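PDB 2W5V: alkaline phosphatase from Antarctic bacterium, which probably hydrolyses phosphate monoesters at alkaline pH, with two zinc ions and one magnesium ion as its cofactors. Local coordinates for residues 173-178 against 182-187; 344-347 against 353-356; 54-59 against 307-312. The protein carries 1 engineered substitution. One frame throughout, in Å; residues are numbered along the deposited sequence.

Overall arrangement
The three contacts lie at different depths of one alpha/beta subunit. Contact 2 is fully buried and packs strand 342-347 of the central sheet against the loop leading to strand 356-359. Contact 1, about 39 Å away centre to centre and across the middle of the chain, is partly buried and joins two short helices through apolar packing, a backbone bond and an arginine laid over a methyl group. Contact 3 brings together segments distant in sequence, 54-59 and 307-312. It is wholly apolar across the segments, as is contact 2, and both also touch the second subunit, whereas contact 1 does not. No two of the three share a helix or strand.

Contact 1. Residues 173-178 against 182-187; sequences YFTKRK and DVLAIL
Phe174 sets its ring against two residues of the next helix: CD1 lies 3.8 Å from Val183 CG1, and CE1 approaches Leu187 CD1 to 3.5 Å, phenyl and leucine side chains crossing at about a right angle. Beside them, Thr175 and Leu184 run alongside each other, with Thr175 CG2 3.8 Å from Leu184 CG. Ala155 and Met156 of helix 151-158, with Phe192 and Ile194 of strand 192-195, continue this apolar patch. A backbone bond joins the segments, from Val183 N to Phe174 O (3.0 Å). It links the end of helix 172-175 to the start of helix 183-188, both within the crossover between parallel strands 165-169 and 192-195. Asp182 is the N-cap of the second helix, its OD1 receiving Ala185 N at 3.1 Å from above the carboxylate plane. Charge meets methyl at Arg177, whose chain bends at chi3 (52°) and places one guanidinium face over Val183 CG2, 3.4 Å from CZ. Arg177 NH1 donates to Tyr173 O (2.9 Å) and also to Glu152 O, while NH2 forms a salt bridge with Asp179. A leucine here would probably leave both carbonyls without this donor and Asp179 without its mate.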
loop_
_atom_site.group_PDB
_atom_site.type_symbol
_atom_site.label_atom_id
_atom_site.label_comp_id
_atom_site.label_asym_id
_atom_site.label_seq_id
_atom_site.Cartn_x
_atom_site.Cartn_y
_atom_site.Cartn_z
ATOM N N TYR B 173 2.112 36.335 -1.533
ATOM C CA TYR B 173 0.651 36.427 -1.429
ATOM C C TYR B 173 0.190 37.353 -0.302
ATOM O O TYR B 173 -0.992 37.705 -0.208
ATOM C CB TYR B 173 0.048 35.023 -1.315
ATOM C CG TYR B 173 0.472 34.174 -2.490
ATOM C CD1 TYR B 173 1.558 33.310 -2.395
ATOM C CD2 TYR B 173 -0.174 34.285 -3.716
ATOM C CE1 TYR B 173 1.969 32.558 -3.486
ATOM C CE2 TYR B 173 0.226 33.535 -4.807
ATOM C CZ TYR B 173 1.297 32.677 -4.687
ATOM O OH TYR B 173 1.696 31.937 -5.775
ATOM N N PHE B 174 1.137 37.771 0.527
ATOM C CA PHE B 174 0.860 38.699 1.619
ATOM C C PHE B 174 1.382 40.125 1.374
ATOM O O PHE B 174 0.808 41.095 1.874
ATOM C CB PHE B 174 1.447 38.158 2.926
ATOM C CG PHE B 174 0.784 36.905 3.414
ATOM C CD1 PHE B 174 -0.230 36.962 4.355
ATOM C CD2 PHE B 174 1.168 35.667 2.926
ATOM C CE1 PHE B 174 -0.846 35.804 4.806
ATOM C CE2 PHE B 174 0.555 34.506 3.371
ATOM C CZ PHE B 174 -0.450 34.575 4.314
ATOM N N THR B 175 2.465 40.256 0.616
ATOM C CA THR B 175 3.135 41.548 0.498
ATOM C C THR B 175 3.360 42.041 -0.929
ATOM O O THR B 175 3.839 43.157 -1.128
ATOM C CB THR B 175 4.502 41.532 1.194
ATOM O OG1 THR B 175 5.408 40.723 0.436
ATOM C CG2 THR B 175 4.379 40.987 2.604
ATOM N N LYS B 176 3.048 41.213 -1.916
ATOM C CA LYS B 176 3.202 41.613 -3.310
ATOM C C LYS B 176 2.016 41.114 -4.113
ATOM O O LYS B 176 2.158 40.280 -5.011
ATOM C CB LYS B 176 4.525 41.093 -3.881
ATOM C CG LYS B 176 5.746 41.622 -3.133
ATOM C CD LYS B 176 7.050 41.083 -3.696
ATOM C CE LYS B 176 8.227 41.514 -2.829
ATOM N NZ LYS B 176 9.532 41.045 -3.376
ATOM N N ARG B 177 0.843 41.637 -3.769
ATOM C CA ARG B 177 -0.426 41.159 -4.305
ATOM C C ARG B 177 -0.892 42.026 -5.468
ATOM O O ARG B 177 -0.495 43.187 -5.589
ATOM C CB ARG B 177 -1.489 41.169 -3.206
ATOM C CG ARG B 177 -1.122 40.364 -1.960
ATOM C CD ARG B 177 -1.894 40.839 -0.729
ATOM N NE ARG B 177 -3.334 40.894 -0.962
ATOM C CZ ARG B 177 -4.175 39.882 -0.754
ATOM N NH1 ARG B 177 -3.728 38.712 -0.305
ATOM N NH2 ARG B 177 -5.467 40.041 -1.000
ATOM N N LYS B 178 -1.739 41.461 -6.320
ATOM C CA LYS B 178 -2.286 42.201 -7.449
ATOM C C LYS B 178 -3.191 43.330 -6.965
ATOM O O LYS B 178 -3.335 44.345 -7.642
ATOM C CB LYS B 178 -3.055 41.270 -8.390
ATOM C CG LYS B 178 -2.273 40.046 -8.865
ATOM C CD LYS B 178 -1.447 40.318 -10.119
ATOM C CE LYS B 178 -0.058 40.851 -9.785
ATOM N NZ LYS B 178 0.831 40.895 -10.987
ATOM N N ASP B 182 -1.577 45.332 1.808
ATOM C CA ASP B 182 -0.557 44.766 2.695
ATOM C C ASP B 182 -1.206 43.867 3.734
ATOM O O ASP B 182 -1.652 44.338 4.779
ATOM C CB ASP B 182 0.250 45.859 3.402
ATOM C CG ASP B 182 1.245 45.289 4.415
ATOM O OD1 ASP B 182 1.355 44.045 4.517
ATOM O OD2 ASP B 182 1.919 46.082 5.109
ATOM N N VAL B 183 -1.249 42.571 3.449
ATOM C CA VAL B 183 -1.938 41.630 4.323
ATOM C C VAL B 183 -1.066 41.230 5.509
ATOM O O VAL B 183 -1.566 40.812 6.554
ATOM C CB VAL B 183 -2.392 40.382 3.545
ATOM C CG1 VAL B 183 -3.101 39.419 4.465
ATOM C CG2 VAL B 183 -3.304 40.793 2.400
ATOM N N LEU B 184 0.244 41.371 5.342
ATOM C CA LEU B 184 1.179 41.126 6.422
ATOM C C LEU B 184 0.791 41.981 7.625
ATOM O O LEU B 184 0.730 41.494 8.756
ATOM C CB LEU B 184 2.595 41.493 5.973
ATOM C CG LEU B 184 3.706 40.516 6.350
ATOM C CD1 LEU B 184 5.008 41.270 6.522
ATOM C CD2 LEU B 184 3.357 39.752 7.614
ATOM N N ALA B 185 0.527 43.264 7.365
ATOM C CA ALA B 185 0.148 44.209 8.411
ATOM C C ALA B 185 -1.154 43.784 9.082
ATOM O O ALA B 185 -1.321 43.939 10.290
ATOM C CB ALA B 185 0.018 45.621 7.836
ATOM N N ILE B 186 -2.070 43.242 8.290
ATOM C CA ILE B 186 -3.328 42.731 8.820
ATOM C C ILE B 186 -3.085 41.502 9.702
ATOM O O ILE B 186 -3.709 41.351 10.751
ATOM C CB ILE B 186 -4.325 42.397 7.685
ATOM C CG1 ILE B 186 -4.546 43.626 6.798
ATOM C CG2 ILE B 186 -5.642 41.901 8.258
ATOM C CD1 ILE B 186 -5.666 43.468 5.794
ATOM N N LEU B 187 -2.169 40.633 9.284
ATOM C CA LEU B 187 -1.794 39.497 10.122
ATOM C C LEU B 187 -1.321 39.962 11.493
ATOM O O LEU B 187 -1.789 39.469 12.519
ATOM C CB LEU B 187 -0.690 38.660 9.469
ATOM C CG LEU B 187 -1.108 37.503 8.563
ATOM C CD1 LEU B 187 0.125 36.823 7.993
ATOM C CD2 LEU B 187 -1.967 36.511 9.325
#

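Contact 2. Residues 344-347 against 353-356; sequences VFAY and EFIG
Phe354 reaches over the methyl of Ala346, with Phe354 CB 4.0 Å from Ala346 CB and Phe354 CD1 at 4.1 Å from the same methyl, which meets the ring obliquely. The base of the side chain also touches Val344, whose CG1 is 4.2 Å from Phe354 CB. These are loose van der Waals contacts between apolar groups, and no hydrogen bond passes between the segments. Although the first bond of the Phe354 side chain aims at strand 342-347, CG stands anti to the carbonyl carbon (chi1 -63°), a turn that carries the far end of the ring away from this strand. It continues instead onto Leu295 and Ile297 of the neighbouring strand 294-299 and against Ile363 and Ile367 of helix 362-371. Val344 and Ala346 thus face the helix layer. Phe345, between them in the strand, turns to the other side of the sheet, where it meets the rings of Tyr63 and Phe66 and packs on Leu71 of the second subunit. The backbone of the loop is tied down as well, with Phe354 O bonded to the hydroxyl of Tyr358 and Gly356 paired with Leu71 of its own chain. Here the chain leaves strand 342-347, passes over strand 68-73 and enters the sheet again as edge strand 356-359. A loop phenylalanine wedged between sheet and helix in this way belongs to the large mixed sheet, flanked by helices, at the centre of the alkaline phosphatase fold.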
loop_
_atom_site.group_PDB
_atom_site.type_symbol
_atom_site.label_atom_id
_atom_site.label_comp_id
_atom_site.label_asym_id
_atom_site.label_seq_id
_atom_site.Cartn_x
_atom_site.Cartn_y
_atom_site.Cartn_z
ATOM N N VAL B 344 -2.278 4.648 5.105
ATOM C CA VAL B 344 -2.374 5.502 6.273
ATOM C C VAL B 344 -1.607 4.810 7.384
ATOM O O VAL B 344 -1.774 3.604 7.597
ATOM C CB VAL B 344 -3.831 5.614 6.744
ATOM C CG1 VAL B 344 -3.917 6.391 8.067
ATOM C CG2 VAL B 344 -4.694 6.238 5.650
ATOM N N PHE B 345 -0.768 5.567 8.087
ATOM C CA PHE B 345 -0.010 5.046 9.218
ATOM C C PHE B 345 -0.414 5.816 10.470
ATOM O O PHE B 345 -0.552 7.040 10.431
ATOM C CB PHE B 345 1.496 5.215 8.992
ATOM C CG PHE B 345 2.006 4.598 7.713
ATOM C CD1 PHE B 345 2.496 3.295 7.697
ATOM C CD2 PHE B 345 2.018 5.325 6.534
ATOM C CE1 PHE B 345 2.969 2.719 6.521
ATOM C CE2 PHE B 345 2.499 4.764 5.353
ATOM C CZ PHE B 345 2.981 3.450 5.349
ATOM N N ALA B 346 -0.597 5.114 11.584
ATOM C CA ALA B 346 -0.948 5.795 12.831
ATOM C C ALA B 346 -0.234 5.204 14.042
ATOM O O ALA B 346 -0.146 3.992 14.194
ATOM C CB ALA B 346 -2.463 5.782 13.047
ATOM N N TYR B 347 0.256 6.081 14.908
ATOM C CA TYR B 347 0.940 5.675 16.124
ATOM C C TYR B 347 0.383 6.465 17.299
ATOM O O TYR B 347 0.178 7.672 17.188
ATOM C CB TYR B 347 2.439 5.962 16.028
ATOM C CG TYR B 347 3.137 5.659 17.335
ATOM C CD1 TYR B 347 3.644 4.394 17.588
ATOM C CD2 TYR B 347 3.238 6.621 18.333
ATOM C CE1 TYR B 347 4.257 4.101 18.791
ATOM C CE2 TYR B 347 3.848 6.337 19.542
ATOM C CZ TYR B 347 4.356 5.076 19.766
ATOM O OH TYR B 347 4.968 4.781 20.964
ATOM N N GLU B 353 -7.908 3.064 15.482
ATOM C CA GLU B 353 -9.090 3.502 14.748
ATOM C C GLU B 353 -8.818 3.645 13.250
ATOM O O GLU B 353 -9.746 3.614 12.435
ATOM C CB GLU B 353 -9.597 4.833 15.314
ATOM C CG GLU B 353 -10.883 5.325 14.668
ATOM C CD GLU B 353 -12.046 4.367 14.878
ATOM O OE1 GLU B 353 -12.134 3.769 15.973
ATOM O OE2 GLU B 353 -12.875 4.217 13.951
ATOM N N PHE B 354 -7.546 3.776 12.881
ATOM C CA PHE B 354 -7.204 4.104 11.497
ATOM C C PHE B 354 -6.849 2.909 10.603
ATOM O O PHE B 354 -6.375 3.106 9.482
ATOM C CB PHE B 354 -6.085 5.152 11.468
ATOM C CG PHE B 354 -6.489 6.457 12.081
ATOM C CD1 PHE B 354 -6.489 6.619 13.460
ATOM C CD2 PHE B 354 -6.932 7.505 11.284
ATOM C CE1 PHE B 354 -6.891 7.815 14.035
ATOM C CE2 PHE B 354 -7.342 8.703 11.854
ATOM C CZ PHE B 354 -7.328 8.853 13.229
ATOM N N ILE B 355 -7.095 1.686 11.070
ATOM C CA ILE B 355 -6.794 0.498 10.258
ATOM C C ILE B 355 -7.943 0.174 9.301
ATOM O O ILE B 355 -8.939 0.887 9.257
ATOM C CB ILE B 355 -6.451 -0.726 11.128
ATOM C CG1 ILE B 355 -7.671 -1.200 11.923
ATOM C CG2 ILE B 355 -5.273 -0.409 12.060
ATOM C CD1 ILE B 355 -7.368 -2.389 12.832
ATOM N N GLY B 356 -7.809 -0.891 8.520
ATOM C CA GLY B 356 -8.823 -1.200 7.526
ATOM C C GLY B 356 -8.809 -0.258 6.327
ATOM O O GLY B 356 -7.855 0.499 6.108
#

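Contact 3. Residues 54-59 against 307-312; sequences FYFKSG and FTLAAK. Unlike the reference sequence in segment 54-59: Ser58 (reference Glu).
Between Tyr55 and Leu309 the backbones approach to 9.4 Å, CA to CA, so the segments meet through side chains, and Leu309 itself sits at the centre of an inverse gamma turn (phi -87°, psi 65°) closed by a weak bond from Ala310 N to Thr308 O (3.0 Å). From this turn the leucine reaches toward two consecutive aromatic residues and gives one methyl to each. CD1 of Leu309 lies 4.2 Å from Tyr55 CD1 and meets that ring obliquely. The other branch, Leu309 CD2, comes to Phe56 CE1 at 4.2 Å, near the plane of the phenyl ring and therefore at its edge, the leucine and phenylalanine side chains running antiparallel past one another. Tyr55 and Phe56 both start out toward the leucine, and with CG anti to the carbonyl carbon (chi1 -65° in each) their rings are placed to receive one methyl apiece. Ser51 of helix 47-52 also touches Leu309, and Ile271 of helix 267-291 packs on Phe56. The side chain of Phe56 is about 8 Å from that of Ser268, which with Asn266 binds a magnesium ion. The contact thus joins the loop after helix 47-52 to the segment leading into the two-stranded hairpin 311-315/321-324, at the dimer interface. Tyr55 OH is hydrogen-bonded to Ser75 OG of the second subunit, and its ring makes a cation-pi contact with Lys73 of that subunit; Leu309 takes part in backbone hydrogen bonds to it as well. Within the chain, then, the pairing rests on sparse, non-directional packing of methyls on aromatic rings, while the directional bonds of Tyr55 and Leu309 to the partner subunit probably do more to fix how these two residues are placed.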
loop_
_atom_site.group_PDB
_atom_site.type_symbol
_atom_site.label_atom_id
_atom_site.label_comp_id
_atom_site.label_asym_id
_atom_site.label_seq_id
_atom_site.Cartn_x
_atom_site.Cartn_y
_atom_site.Cartn_z
ATOM N N PHE B 54 13.150 2.871 1.481
ATOM C CA PHE B 54 13.732 1.599 1.900
ATOM C C PHE B 54 14.915 1.208 1.022
ATOM O O PHE B 54 15.600 0.222 1.306
ATOM C CB PHE B 54 12.678 0.479 1.885
ATOM C CG PHE B 54 11.661 0.594 2.990
ATOM C CD1 PHE B 54 10.636 1.518 2.914
ATOM C CD2 PHE B 54 11.742 -0.213 4.113
ATOM C CE1 PHE B 54 9.705 1.635 3.935
ATOM C CE2 PHE B 54 10.812 -0.097 5.137
ATOM C CZ PHE B 54 9.795 0.824 5.044
ATOM N N TYR B 55 15.150 1.977 -0.040
ATOM C CA TYR B 55 16.235 1.674 -0.980
ATOM C C TYR B 55 17.182 2.840 -1.223
ATOM O O TYR B 55 18.351 2.643 -1.582
ATOM C CB TYR B 55 15.662 1.220 -2.322
ATOM C CG TYR B 55 14.915 -0.088 -2.247
ATOM C CD1 TYR B 55 13.553 -0.111 -1.988
ATOM C CD2 TYR B 55 15.572 -1.302 -2.417
ATOM C CE1 TYR B 55 12.854 -1.291 -1.911
ATOM C CE2 TYR B 55 14.877 -2.507 -2.336
ATOM C CZ TYR B 55 13.515 -2.490 -2.079
ATOM O OH TYR B 55 12.798 -3.663 -1.994
ATOM N N PHE B 56 16.680 4.056 -1.053
ATOM C CA PHE B 56 17.458 5.240 -1.407
ATOM C C PHE B 56 17.703 6.178 -0.233
ATOM O O PHE B 56 18.050 7.337 -0.421
ATOM C CB PHE B 56 16.781 5.988 -2.557
ATOM C CG PHE B 56 16.755 5.213 -3.836
ATOM C CD1 PHE B 56 15.626 4.521 -4.220
ATOM C CD2 PHE B 56 17.877 5.162 -4.648
ATOM C CE1 PHE B 56 15.604 3.802 -5.398
ATOM C CE2 PHE B 56 17.860 4.443 -5.824
ATOM C CZ PHE B 56 16.719 3.759 -6.199
ATOM N N LYS B 57 17.526 5.671 0.978
ATOM C CA LYS B 57 17.828 6.456 2.160
ATOM C C LYS B 57 18.872 5.743 3.006
ATOM O O LYS B 57 18.848 4.521 3.126
ATOM C CB LYS B 57 16.567 6.694 2.992
ATOM C CG LYS B 57 16.769 7.739 4.067
ATOM C CD LYS B 57 15.503 8.026 4.849
ATOM C CE LYS B 57 15.703 9.281 5.694
ATOM N NZ LYS B 57 14.632 9.480 6.710
ATOM N N SER B 58 19.791 6.504 3.589
ATOM C CA SER B 58 20.737 5.937 4.538
ATOM C C SER B 58 19.998 5.575 5.827
ATOM O O SER B 58 19.254 6.386 6.379
ATOM C CB SER B 58 21.864 6.930 4.824
ATOM O OG SER B 58 22.624 6.530 5.949
ATOM N N GLY B 59 20.186 4.349 6.296
ATOM C CA GLY B 59 19.521 3.901 7.505
ATOM C C GLY B 59 18.071 3.510 7.289
ATOM O O GLY B 59 17.532 3.648 6.191
ATOM N N PHE B 307 5.018 6.586 -10.245
ATOM C CA PHE B 307 6.380 6.252 -9.821
ATOM C C PHE B 307 6.496 4.745 -9.569
ATOM O O PHE B 307 5.656 4.145 -8.892
ATOM C CB PHE B 307 6.728 7.063 -8.560
ATOM C CG PHE B 307 8.112 6.813 -8.001
ATOM C CD1 PHE B 307 9.244 7.382 -8.592
ATOM C CD2 PHE B 307 8.273 6.059 -6.848
ATOM C CE1 PHE B 307 10.507 7.175 -8.056
ATOM C CE2 PHE B 307 9.535 5.836 -6.306
ATOM C CZ PHE B 307 10.657 6.399 -6.907
ATOM N N THR B 308 7.539 4.135 -10.126
ATOM C CA THR B 308 7.706 2.688 -10.062
ATOM C C THR B 308 9.173 2.315 -9.819
ATOM O O THR B 308 10.077 2.865 -10.456
ATOM C CB THR B 308 7.200 2.048 -11.356
ATOM O OG1 THR B 308 5.802 2.329 -11.494
ATOM C CG2 THR B 308 7.413 0.544 -11.349
ATOM N N LEU B 309 9.402 1.395 -8.885
ATOM C CA LEU B 309 10.756 0.933 -8.567
ATOM C C LEU B 309 11.142 -0.228 -9.494
ATOM O O LEU B 309 11.345 -1.365 -9.055
ATOM C CB LEU B 309 10.861 0.524 -7.090
ATOM C CG LEU B 309 10.634 1.680 -6.109
ATOM C CD1 LEU B 309 10.652 1.192 -4.671
ATOM C CD2 LEU B 309 11.685 2.760 -6.321
ATOM N N ALA B 310 11.235 0.082 -10.782
ATOM C CA ALA B 310 11.511 -0.913 -11.812
ATOM C C ALA B 310 12.955 -1.379 -11.762
ATOM O O ALA B 310 13.816 -0.722 -11.167
ATOM C CB ALA B 310 11.196 -0.339 -13.207
ATOM N N ALA B 311 13.213 -2.512 -12.402
ATOM C CA ALA B 311 14.569 -3.001 -12.566
ATOM C C ALA B 311 15.385 -2.016 -13.386
ATOM O O ALA B 311 14.900 -1.451 -14.369
ATOM C CB ALA B 311 14.556 -4.343 -13.252
ATOM N N LYS B 312 16.630 -1.819 -12.974
ATOM C CA LYS B 312 17.580 -1.011 -13.728
ATOM C C LYS B 312 17.711 -1.557 -15.142
ATOM O O LYS B 312 17.649 -2.766 -15.362
ATOM C CB LYS B 312 18.947 -1.067 -13.037
ATOM C CG LYS B 312 19.956 -0.063 -13.550
ATOM C CD LYS B 312 19.703 1.317 -12.958
ATOM C CE LYS B 312 20.647 2.349 -13.557
ATOM N NZ LYS B 312 22.066 1.893 -13.515
#